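Local coordinates for purine nucleoside phosphorylase (Anopheles gambiae, PDB 2P4S), which catalyses the phosphorolysis of inosine, guanosine and their 2'-deoxy forms to free purine base and pentose 1-phosphate in purine salvage, acting as a homotrimer, at residues A[90-93]-A[94-98]; A[186-190]-A[191-195]; A[284-287]-A[288-292]; A[339-342]-A[343-346]. All blocks are in the same frame, centred on the assembly; numbering follows the deposited sequence.

Interaction 1: residues A[90-93]-A[94-98]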
loop_
_atom_site.group_PDB
_atom_site.type_symbol
_atom_site.label_atom_id
_atom_site.label_comp_id
_atom_site.label_asym_id
_atom_site.label_seq_id
_atom_site.Cartn_x
_atom_site.Cartn_y
_atom_site.Cartn_z
ATOM N N TYR A 90 21.030 2.081 -7.877
ATOM C CA TYR A 90 21.290 2.444 -9.315
ATOM C C TYR A 90 21.433 3.948 -9.496
ATOM O O TYR A 90 20.441 4.674 -9.616
ATOM C CB TYR A 90 20.197 1.906 -10.280
ATOM C CG TYR A 90 20.238 0.408 -10.481
ATOM C CD1 TYR A 90 21.276 -0.180 -11.208
ATOM C CD2 TYR A 90 19.258 -0.430 -9.914
ATOM C CE1 TYR A 90 21.355 -1.571 -11.368
ATOM C CE2 TYR A 90 19.312 -1.829 -10.071
ATOM C CZ TYR A 90 20.365 -2.393 -10.820
ATOM O OH TYR A 90 20.464 -3.766 -11.001
ATOM N N THR A 91 22.679 4.409 -9.544
ATOM C CA THR A 91 22.981 5.796 -9.852
ATOM C C THR A 91 23.039 6.083 -11.381
ATOM O O THR A 91 23.174 5.164 -12.198
ATOM C CB THR A 91 24.307 6.209 -9.162
ATOM O OG1 THR A 91 24.568 7.586 -9.443
ATOM C CG2 THR A 91 25.488 5.389 -9.677
ATOM N N TYR A 92 22.962 7.360 -11.758
ATOM C CA TYR A 92 23.172 7.771 -13.160
ATOM C C TYR A 92 24.445 7.182 -13.798
ATOM O O TYR A 92 24.419 6.654 -14.919
ATOM C CB TYR A 92 23.219 9.290 -13.271
ATOM C CG TYR A 92 23.266 9.808 -14.690
ATOM C CD1 TYR A 92 22.084 10.081 -15.386
ATOM C CD2 TYR A 92 24.494 10.052 -15.333
ATOM C CE1 TYR A 92 22.116 10.575 -16.692
ATOM C CE2 TYR A 92 24.536 10.546 -16.635
ATOM C CZ TYR A 92 23.343 10.802 -17.304
ATOM O OH TYR A 92 23.359 11.297 -18.582
ATOM N N ASP A 93 25.548 7.269 -13.061
ATOM C CA ASP A 93 26.845 6.800 -13.535
ATOM C C ASP A 93 26.886 5.311 -13.796
ATOM O O ASP A 93 27.394 4.891 -14.821
ATOM C CB ASP A 93 27.957 7.254 -12.577
ATOM C CG ASP A 93 28.231 8.754 -12.699
ATOM O OD1 ASP A 93 28.326 9.240 -13.857
ATOM O OD2 ASP A 93 28.331 9.451 -11.659
ATOM N N THR A 94 26.347 4.520 -12.878
ATOM C CA THR A 94 26.200 3.093 -13.090
ATOM C C THR A 94 25.346 2.797 -14.322
ATOM O O THR A 94 25.681 1.913 -15.095
ATOM C CB THR A 94 25.565 2.409 -11.867
ATOM O OG1 THR A 94 26.397 2.623 -10.731
ATOM C CG2 THR A 94 25.368 0.901 -12.087
ATOM N N LEU A 95 24.247 3.535 -14.488
ATOM C CA LEU A 95 23.316 3.325 -15.605
ATOM C C LEU A 95 23.998 3.654 -16.928
ATOM O O LEU A 95 23.874 2.909 -17.905
ATOM C CB LEU A 95 22.002 4.131 -15.403
ATOM C CG LEU A 95 21.157 3.600 -14.222
ATOM C CD1 LEU A 95 20.020 4.513 -13.816
ATOM C CD2 LEU A 95 20.623 2.200 -14.534
ATOM N N GLN A 96 24.744 4.758 -16.940
ATOM C CA GLN A 96 25.589 5.064 -18.089
ATOM C C GLN A 96 26.676 3.968 -18.354
ATOM O O GLN A 96 26.902 3.631 -19.515
ATOM C CB GLN A 96 26.130 6.508 -18.030
ATOM C CG GLN A 96 26.838 6.979 -19.334
ATOM C CD GLN A 96 25.885 7.341 -20.477
ATOM O OE1 GLN A 96 25.845 6.670 -21.519
ATOM N NE2 GLN A 96 25.135 8.421 -20.296
ATOM N N GLU A 97 27.279 3.375 -17.311
ATOM C CA GLU A 97 28.133 2.173 -17.472
ATOM C C GLU A 97 27.410 1.082 -18.306
ATOM O O GLU A 97 27.964 0.548 -19.309
ATOM C CB GLU A 97 28.514 1.516 -16.115
ATOM C CG GLU A 97 29.472 2.233 -15.122
ATOM C CD GLU A 97 29.617 1.430 -13.762
ATOM O OE1 GLU A 97 29.686 0.150 -13.807
ATOM O OE2 GLU A 97 29.665 2.061 -12.653
ATOM N N ILE A 98 26.200 0.722 -17.861
ATOM C CA ILE A 98 25.403 -0.306 -18.525
ATOM C C ILE A 98 25.092 0.115 -19.971
ATOM O O ILE A 98 25.229 -0.690 -20.911
ATOM C CB ILE A 98 24.069 -0.642 -17.728
ATOM C CG1 ILE A 98 24.361 -0.874 -16.233
ATOM C CG2 ILE A 98 23.284 -1.779 -18.406
ATOM C CD1 ILE A 98 23.096 -1.079 -15.353
HETATM O O HOH W 1 24.677 2.583 -8.334
#

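Interaction 2: residues A[186-190]-A[191-195]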
loop_
_atom_site.group_PDB
_atom_site.type_symbol
_atom_site.label_atom_id
_atom_site.label_comp_id
_atom_site.label_asym_id
_atom_site.label_seq_id
_atom_site.Cartn_x
_atom_site.Cartn_y
_atom_site.Cartn_z
ATOM N N ARG A 186 15.673 3.234 -17.848
ATOM C CA ARG A 186 16.681 4.338 -17.784
ATOM C C ARG A 186 17.831 4.065 -18.755
ATOM O O ARG A 186 18.287 4.972 -19.432
ATOM C CB ARG A 186 17.271 4.505 -16.417
ATOM C CG ARG A 186 16.304 4.612 -15.256
ATOM C CD ARG A 186 15.923 5.989 -15.099
ATOM N NE ARG A 186 15.800 6.424 -13.713
ATOM C CZ ARG A 186 14.965 7.399 -13.337
ATOM N NH1 ARG A 186 14.164 8.029 -14.251
ATOM N NH2 ARG A 186 14.916 7.748 -12.061
ATOM N N VAL A 187 18.247 2.805 -18.851
ATOM C CA VAL A 187 19.221 2.361 -19.834
ATOM C C VAL A 187 18.747 2.591 -21.297
ATOM O O VAL A 187 19.496 3.151 -22.094
ATOM C CB VAL A 187 19.629 0.859 -19.604
ATOM C CG1 VAL A 187 20.583 0.426 -20.666
ATOM C CG2 VAL A 187 20.260 0.687 -18.224
ATOM N N MET A 188 17.537 2.151 -21.650
ATOM C CA MET A 188 16.943 2.463 -22.955
ATOM C C MET A 188 17.038 3.969 -23.302
ATOM O O MET A 188 17.464 4.333 -24.389
ATOM C CB MET A 188 15.485 1.991 -23.029
ATOM C CG MET A 188 15.251 0.480 -23.068
ATOM S SD MET A 188 13.477 0.087 -22.802
ATOM C CE MET A 188 13.504 -1.653 -23.192
ATOM N N HIS A 189 16.678 4.835 -22.373
ATOM C CA HIS A 189 16.773 6.272 -22.560
ATOM C C HIS A 189 18.235 6.704 -22.831
ATOM O O HIS A 189 18.526 7.424 -23.805
ATOM C CB HIS A 189 16.220 6.949 -21.301
ATOM C CG HIS A 189 16.539 8.407 -21.182
ATOM N ND1 HIS A 189 16.021 9.364 -22.034
ATOM C CD2 HIS A 189 17.266 9.082 -20.253
ATOM C CE1 HIS A 189 16.458 10.556 -21.662
ATOM N NE2 HIS A 189 17.206 10.412 -20.577
ATOM N N LEU A 190 19.152 6.275 -21.962
ATOM C CA LEU A 190 20.556 6.640 -22.095
ATOM C C LEU A 190 21.136 6.194 -23.446
ATOM O O LEU A 190 21.944 6.886 -24.028
ATOM C CB LEU A 190 21.363 6.066 -20.939
ATOM C CG LEU A 190 21.137 6.704 -19.577
ATOM C CD1 LEU A 190 22.036 6.001 -18.546
ATOM C CD2 LEU A 190 21.369 8.237 -19.614
ATOM N N ILE A 191 20.689 5.041 -23.935
ATOM C CA ILE A 191 20.995 4.564 -25.283
ATOM C C ILE A 191 20.362 5.398 -26.418
ATOM O O ILE A 191 20.799 5.286 -27.556
ATOM C CB ILE A 191 20.587 3.079 -25.385
ATOM C CG1 ILE A 191 21.617 2.216 -24.614
ATOM C CG2 ILE A 191 20.310 2.612 -26.848
ATOM C CD1 ILE A 191 21.164 0.790 -24.402
ATOM N N GLY A 192 19.331 6.202 -26.110
ATOM C CA GLY A 192 18.640 7.007 -27.087
ATOM C C GLY A 192 17.229 6.596 -27.492
ATOM O O GLY A 192 16.690 7.193 -28.397
ATOM N N CYS A 193 16.623 5.579 -26.867
ATOM C CA CYS A 193 15.177 5.315 -27.070
ATOM C C CYS A 193 14.331 6.519 -26.658
ATOM O O CYS A 193 14.490 7.053 -25.534
ATOM C CB CYS A 193 14.702 4.069 -26.323
ATOM S SG CYS A 193 15.504 2.552 -26.835
ATOM N N THR A 194 13.440 6.940 -27.573
ATOM C CA THR A 194 12.508 8.051 -27.326
ATOM C C THR A 194 11.143 7.478 -26.938
ATOM O O THR A 194 10.315 8.155 -26.342
ATOM C CB THR A 194 12.319 8.993 -28.602
ATOM O OG1 THR A 194 11.978 8.181 -29.710
ATOM C CG2 THR A 194 13.581 9.813 -28.958
ATOM N N HIS A 195 10.916 6.226 -27.294
ATOM C CA HIS A 195 9.632 5.578 -27.080
ATOM C C HIS A 195 9.821 4.324 -26.267
ATOM O O HIS A 195 10.813 3.613 -26.473
ATOM C CB HIS A 195 8.933 5.236 -28.404
ATOM C CG HIS A 195 8.414 6.453 -29.118
ATOM N ND1 HIS A 195 9.240 7.482 -29.529
ATOM C CD2 HIS A 195 7.152 6.835 -29.435
ATOM C CE1 HIS A 195 8.511 8.427 -30.103
ATOM N NE2 HIS A 195 7.239 8.063 -30.047
#

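Interaction 3: residues A[284-287]-A[288-292]. With DIH (7-[[(3R,4R)-3-(hydroxymethyl)-4-oxidanyl-pyrrolidin-1-ium-1-yl]methyl]-3,5-dihydropyrrolo[3,2-d]pyrimidin-4-one), chain F.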
loop_
_atom_site.group_PDB
_atom_site.type_symbol
_atom_site.label_atom_id
_atom_site.label_comp_id
_atom_site.label_asym_id
_atom_site.label_seq_id
_atom_site.Cartn_x
_atom_site.Cartn_y
_atom_site.Cartn_z
ATOM N N ASN A 284 0.306 -14.418 -5.762
ATOM C CA ASN A 284 -1.017 -15.050 -5.846
ATOM C C ASN A 284 -1.965 -14.210 -6.737
ATOM O O ASN A 284 -1.802 -12.990 -6.880
ATOM C CB ASN A 284 -1.595 -15.292 -4.440
ATOM C CG ASN A 284 -1.866 -13.994 -3.678
ATOM O OD1 ASN A 284 -0.964 -13.414 -3.087
ATOM N ND2 ASN A 284 -3.112 -13.523 -3.718
ATOM N N PHE A 285 -2.929 -14.863 -7.367
ATOM C CA PHE A 285 -3.943 -14.132 -8.141
ATOM C C PHE A 285 -5.013 -13.618 -7.154
ATOM O O PHE A 285 -5.015 -13.959 -5.971
ATOM C CB PHE A 285 -4.552 -15.019 -9.259
ATOM C CG PHE A 285 -3.551 -15.499 -10.281
ATOM C CD1 PHE A 285 -3.077 -14.659 -11.276
ATOM C CD2 PHE A 285 -3.091 -16.835 -10.273
ATOM C CE1 PHE A 285 -2.127 -15.111 -12.242
ATOM C CE2 PHE A 285 -2.165 -17.298 -11.237
ATOM C CZ PHE A 285 -1.680 -16.402 -12.220
ATOM N N GLU A 286 -5.955 -12.836 -7.656
ATOM C CA GLU A 286 -6.903 -12.094 -6.822
ATOM C C GLU A 286 -8.111 -12.910 -6.305
ATOM O O GLU A 286 -8.599 -13.816 -6.974
ATOM C CB GLU A 286 -7.413 -10.903 -7.638
ATOM C CG GLU A 286 -6.323 -9.911 -8.007
ATOM C CD GLU A 286 -5.314 -10.487 -9.058
ATOM O OE1 GLU A 286 -5.800 -11.161 -10.013
ATOM O OE2 GLU A 286 -4.058 -10.269 -8.920
ATOM N N THR A 287 -8.594 -12.565 -5.120
ATOM C CA THR A 287 -9.856 -13.094 -4.608
ATOM C C THR A 287 -11.091 -12.481 -5.362
ATOM O O THR A 287 -10.989 -11.462 -6.091
ATOM C CB THR A 287 -10.007 -12.867 -3.094
ATOM O OG1 THR A 287 -10.297 -11.487 -2.839
ATOM C CG2 THR A 287 -8.746 -13.280 -2.323
ATOM N N VAL A 288 -12.250 -13.101 -5.158
ATOM C CA VAL A 288 -13.481 -12.627 -5.756
ATOM C C VAL A 288 -13.774 -11.234 -5.220
ATOM O O VAL A 288 -14.103 -10.362 -6.012
ATOM C CB VAL A 288 -14.681 -13.598 -5.459
ATOM C CG1 VAL A 288 -16.055 -12.904 -5.707
ATOM C CG2 VAL A 288 -14.561 -14.895 -6.274
ATOM N N ALA A 289 -13.627 -11.032 -3.902
ATOM C CA ALA A 289 -13.886 -9.750 -3.275
ATOM C C ALA A 289 -12.933 -8.640 -3.790
ATOM O O ALA A 289 -13.369 -7.503 -3.928
ATOM C CB ALA A 289 -13.791 -9.841 -1.696
ATOM N N GLU A 290 -11.643 -8.964 -3.964
ATOM C CA GLU A 290 -10.651 -8.039 -4.567
ATOM C C GLU A 290 -11.013 -7.653 -6.020
ATOM O O GLU A 290 -10.922 -6.483 -6.376
ATOM C CB GLU A 290 -9.241 -8.643 -4.530
ATOM C CG GLU A 290 -8.678 -8.772 -3.107
ATOM C CD GLU A 290 -7.445 -9.689 -2.993
ATOM O OE1 GLU A 290 -7.073 -10.417 -3.981
ATOM O OE2 GLU A 290 -6.850 -9.685 -1.896
ATOM N N VAL A 291 -11.391 -8.637 -6.849
ATOM C CA VAL A 291 -11.742 -8.357 -8.219
ATOM C C VAL A 291 -12.939 -7.403 -8.248
ATOM O O VAL A 291 -12.947 -6.462 -9.014
ATOM C CB VAL A 291 -12.012 -9.663 -9.068
ATOM C CG1 VAL A 291 -12.619 -9.331 -10.453
ATOM C CG2 VAL A 291 -10.735 -10.496 -9.259
ATOM N N LYS A 292 -13.914 -7.621 -7.366
ATOM C CA LYS A 292 -15.113 -6.754 -7.254
ATOM C C LYS A 292 -14.760 -5.342 -6.861
ATOM O O LYS A 292 -15.231 -4.379 -7.467
ATOM C CB LYS A 292 -16.114 -7.308 -6.228
ATOM C CG LYS A 292 -16.889 -8.488 -6.729
ATOM C CD LYS A 292 -17.985 -8.880 -5.747
ATOM C CE LYS A 292 -18.664 -10.194 -6.209
ATOM N NZ LYS A 292 -19.281 -10.888 -5.037
HETATM O "O5'" DIH F . 0.920 -16.012 -14.537
HETATM C "C5'" DIH F . 1.432 -15.084 -13.561
HETATM C "C4'" DIH F . 2.159 -14.008 -14.330
HETATM C "C6'" DIH F . 1.256 -13.382 -15.417
HETATM C "C3'" DIH F . 2.573 -12.891 -13.396
HETATM O "O3'" DIH F . 3.814 -12.358 -13.864
HETATM C "C2'" DIH F . 1.506 -11.833 -13.603
HETATM N "N1'" DIH F . 1.240 -11.931 -15.073
HETATM C C10 DIH F . 0.062 -11.131 -15.438
HETATM C C9 DIH F . -1.313 -11.698 -15.159
HETATM C C8 DIH F . -2.057 -12.523 -16.045
HETATM N N7 DIH F . -3.256 -12.806 -15.465
HETATM C C5 DIH F . -3.326 -12.205 -14.248
HETATM C C6 DIH F . -4.377 -12.097 -13.197
HETATM O O6 DIH F . -5.526 -12.695 -13.307
HETATM N N1 DIH F . -4.048 -11.351 -12.122
HETATM C C2 DIH F . -2.844 -10.721 -11.970
HETATM N N3 DIH F . -1.887 -10.767 -12.911
HETATM C C4 DIH F . -2.127 -11.502 -14.049
HETATM O O HOH W 2 -4.368 -10.475 -4.153
#

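Interaction 4: residues A[339-342]-A[343-346]. With DIH (7-[[(3R,4R)-3-(hydroxymethyl)-4-oxidanyl-pyrrolidin-1-ium-1-yl]methyl]-3,5-dihydropyrrolo[3,2-d]pyrimidin-4-one), chain F.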
loop_
_atom_site.group_PDB
_atom_site.type_symbol
_atom_site.label_atom_id
_atom_site.label_comp_id
_atom_site.label_asym_id
_atom_site.label_seq_id
_atom_site.Cartn_x
_atom_site.Cartn_y
_atom_site.Cartn_z
ATOM N N GLU A 339 -9.491 -21.745 -12.968
ATOM C CA GLU A 339 -8.370 -22.485 -13.523
ATOM C C GLU A 339 -7.275 -21.500 -13.969
ATOM O O GLU A 339 -6.879 -21.487 -15.126
ATOM C CB GLU A 339 -8.851 -23.378 -14.693
ATOM C CG GLU A 339 -9.781 -24.544 -14.253
ATOM C CD GLU A 339 -10.472 -25.261 -15.442
ATOM O OE1 GLU A 339 -9.784 -26.007 -16.205
ATOM O OE2 GLU A 339 -11.713 -25.082 -15.594
ATOM N N HIS A 340 -6.807 -20.657 -13.054
ATOM C CA HIS A 340 -5.697 -19.741 -13.350
ATOM C C HIS A 340 -4.437 -20.581 -13.375
ATOM O O HIS A 340 -4.121 -21.232 -12.370
ATOM C CB HIS A 340 -5.550 -18.655 -12.270
ATOM C CG HIS A 340 -6.714 -17.721 -12.179
ATOM N ND1 HIS A 340 -7.501 -17.398 -13.268
ATOM C CD2 HIS A 340 -7.196 -17.000 -11.136
ATOM C CE1 HIS A 340 -8.430 -16.535 -12.894
ATOM N NE2 HIS A 340 -8.264 -16.274 -11.607
ATOM N N CYS A 341 -3.736 -20.586 -14.507
ATOM C CA CYS A 341 -2.523 -21.392 -14.668
ATOM C C CYS A 341 -1.474 -20.628 -15.490
ATOM O O CYS A 341 -1.744 -20.209 -16.623
ATOM C CB CYS A 341 -2.872 -22.763 -15.286
ATOM S SG CYS A 341 -1.440 -23.745 -15.819
ATOM N N HIS A 342 -0.288 -20.435 -14.900
ATOM C CA HIS A 342 0.765 -19.691 -15.572
ATOM C C HIS A 342 1.138 -20.239 -16.958
ATOM O O HIS A 342 1.298 -19.458 -17.903
ATOM C CB HIS A 342 2.018 -19.527 -14.709
ATOM C CG HIS A 342 3.076 -18.679 -15.361
ATOM N ND1 HIS A 342 2.881 -17.349 -15.656
ATOM C CD2 HIS A 342 4.326 -18.979 -15.804
ATOM C CE1 HIS A 342 3.975 -16.851 -16.210
ATOM N NE2 HIS A 342 4.867 -17.822 -16.314
ATOM N N ASP A 343 1.268 -21.563 -17.070
ATOM C CA ASP A 343 1.539 -22.223 -18.345
ATOM C C ASP A 343 0.475 -21.896 -19.398
ATOM O O ASP A 343 0.830 -21.574 -20.528
ATOM C CB ASP A 343 1.685 -23.759 -18.198
ATOM C CG ASP A 343 3.023 -24.191 -17.523
ATOM O OD1 ASP A 343 4.011 -23.382 -17.486
ATOM O OD2 ASP A 343 3.082 -25.360 -17.019
ATOM N N SER A 344 -0.810 -21.985 -19.040
ATOM C CA SER A 344 -1.913 -21.588 -19.954
ATOM C C SER A 344 -1.841 -20.107 -20.364
ATOM O O SER A 344 -2.085 -19.759 -21.516
ATOM C CB SER A 344 -3.287 -21.820 -19.318
ATOM O OG SER A 344 -3.414 -23.156 -18.879
ATOM N N ILE A 345 -1.505 -19.266 -19.398
ATOM C CA ILE A 345 -1.406 -17.817 -19.572
ATOM C C ILE A 345 -0.354 -17.468 -20.604
ATOM O O ILE A 345 -0.611 -16.675 -21.518
ATOM C CB ILE A 345 -1.181 -17.114 -18.166
ATOM C CG1 ILE A 345 -2.525 -17.081 -17.376
ATOM C CG2 ILE A 345 -0.530 -15.734 -18.290
ATOM C CD1 ILE A 345 -2.401 -16.649 -15.895
ATOM N N VAL A 346 0.828 -18.093 -20.473
ATOM C CA VAL A 346 1.907 -17.917 -21.412
ATOM C C VAL A 346 1.461 -18.491 -22.757
ATOM O O VAL A 346 1.703 -17.880 -23.772
ATOM C CB VAL A 346 3.234 -18.583 -20.880
ATOM C CG1 VAL A 346 4.372 -18.515 -21.900
ATOM C CG2 VAL A 346 3.643 -17.926 -19.547
HETATM O "O5'" DIH F . 0.920 -16.012 -14.537
HETATM C "C5'" DIH F . 1.432 -15.084 -13.561
HETATM C "C4'" DIH F . 2.159 -14.008 -14.330
HETATM C "C6'" DIH F . 1.256 -13.382 -15.417
HETATM C "C3'" DIH F . 2.573 -12.891 -13.396
HETATM O "O3'" DIH F . 3.814 -12.358 -13.864
HETATM C "C2'" DIH F . 1.506 -11.833 -13.603
HETATM N "N1'" DIH F . 1.240 -11.931 -15.073
HETATM C C10 DIH F . 0.062 -11.131 -15.438
HETATM C C9 DIH F . -1.313 -11.698 -15.159
HETATM C C8 DIH F . -2.057 -12.523 -16.045
HETATM N N7 DIH F . -3.256 -12.806 -15.465
HETATM C C5 DIH F . -3.326 -12.205 -14.248
HETATM C C6 DIH F . -4.377 -12.097 -13.197
HETATM O O6 DIH F . -5.526 -12.695 -13.307
HETATM N N1 DIH F . -4.048 -11.351 -12.122
HETATM C C2 DIH F . -2.844 -10.721 -11.970
HETATM N N3 DIH F . -1.887 -10.767 -12.911
HETATM C C4 DIH F . -2.127 -11.502 -14.049
#

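Interaction 1: residues A[90-93]-A[94-98]
T91 O takes the N-H of L95 at 3.0 Å, and the bonds from Q96 N to Y92 O and from E97 N to D93 O continue the pattern, opening helix 92-105 just after the N-cap T91. T91 OG1 is turned anti to the backbone N (chi1 -178°), which brings the methyl CG2, not the hydroxyl, over the first turn. T91 CG2 lies 3.1 Å from T94 OG1. The T94 hydroxyl is also linked to T91 N through one water, which accepts from T91 N and lies 3.0 Å from T94 OG1. L95 packs its CG against T91 O and sends CD2 to within 4.1 Å of Y90 CD1. The Y90 and L95 side chains cross at about a right angle. I98 CD1 comes up to Y90 CE1 at 4.4 Å. Y92 and Q96 run side by side, ring and amide planes 67° apart, with Y92 OH 3.8 Å from Q96 NE2. Beyond the turn, Y90 OH is hydrogen-bonded to H140 O, and R239 makes a cation-pi contact with the Y92 ring. Y90 and L95 both rest on M183 of helix 178-191, and L95 also touches L190 there. The start of helix 92-105 is thus packed against helix 178-191.

Interaction 2: residues A[186-190]-A[191-195]
I191 N donates to V187 O at 2.9 Å in a regular helical bond near the end of helix 178-191, and the chain then turns off at G192. C193 N reaches back to M188 O at 2.9 Å, and G192 N bonds H189 O at 2.7 Å. Both donors approach from above the carbonyl plane, the G192 one 62° out of it. G192 has positive phi (108°), and at these angles a side chain would collide with the carbonyl O of I191, which calls for glycine. Together these features make a Schellman motif, which ends the helix and leads the chain into strand 195-204. C193 SG lies 3.8 Å from M188 CB, and C193 CB comes close to M188 O. I191 CG1 is anti to its own carbonyl carbon (chi1 -74°) and lies over V187 O, which carries CD1 to V187 CG1 at 3.8 Å. At the H189 ring, C193 O sits near the plane, at an edge. M188, I191 and C193 touch M164 of strand 161-167. L190 also touches Q96 and A99 of helix 92-105. Past the turn, T194 OG1 and H195 ND1 are hydrogen-bonded at 2.8 Å, and T194 OG1 also bonds K111 O.

Interaction 3: residues A[284-287]-A[288-292]
T287 and E290 form a capping box at the start of helix 288-296, one residue after E286 of the nucleoside pocket. T287 OG1 accepts from E290 N at 3.1 Å. In return, T287 N donates to E290 OE1 at 2.9 Å, meeting the carboxylate from above its plane, 48° out of it. The T287 hydroxyl stands between its backbone N and carbonyl carbon (chi1 74°), which points it at the first turn of the helix. E290 CG passes 3.2 Å from T287 OG1. A water donates to E290 OE1, so this buried oxygen has two donors. V291 N bonds T287 O, and V291 CG2 packs on E286 CB at 3.7 Å. The E286 chain bends at chi2, and its carboxylate turns away from the helix to the inhibitor. There E286 OE1 accepts from N1 of the inhibitor base at 2.7 Å in a nearly straight bond (174°). F285 CD1 lies 3.5 Å from C6 of the base, and the inhibitor O5' is at the edge of the F285 ring, in its plane. The capping box fixes the turn from the purine-binding loop into the helix. A second subunit holds it too: its H220 O bonds T287 OG1, and its N222 N bonds E290 OE2. The loop joins strand 272-279 to helix 288-296, and this connection lies at the subunit interface.

Interaction 4: residues A[339-342]-A[343-346]
H342 and V346 make the close part of this contact, one turn apart on helix 342-350. V346 CG2 stands over one face of the imidazole, 3.7 Å from the ring centroid and 23° off its normal, a CH-pi contact. The same methyl touches H342 O, which accepts from V346 N at 2.9 Å. H342 CG lies anti to the backbone N (chi1 -176°). This swings the ring to the inhibitor, whose O5' sits at the ring edge, in plane, hydrogen-bonded to H342 ND1 at 2.6 Å. H342 NE2 is bonded to A147 O, so both ring nitrogens have partners and the ring's rotation is fixed. F244 of the second subunit meets the H342 ring. I345 CD1 packs 3.6 Å from the same O5', while I345 N bonds C341 O at 2.9 Å. The other side is looser. Here S344 and D343 are exposed, and their side chains touch C341 loosely: S344 OG is 3.7 Å from C341 CB, and C341 SG is 3.9 Å from D343 CB. C341 is the N-cap residue of the helix. The arrangement belongs to the nucleoside pocket: the first turn of helix 342-350 holds the 5'-hydroxyl end of the inhibitor.

In the fold
Along the chain the four contacts follow one another in series. Each lies at one end of a helix: interactions 1, 3 and 4 at N-terminal ends, interaction 2 at a C-terminal end. They form two pairs. Interactions 1 and 2 have centres about 13 Å apart and touch where helices 92-105 and 178-191 pack together. Interactions 3 and 4 have centres about 16 Å apart, touch through F285 with H340 and I345, and share the inhibitor. Interactions 2 and 4 lie on opposite sides of the chain's centre, about 32 Å apart between centres. The first pair is helix packing; the second forms part of the nucleoside site, beside the second subunit.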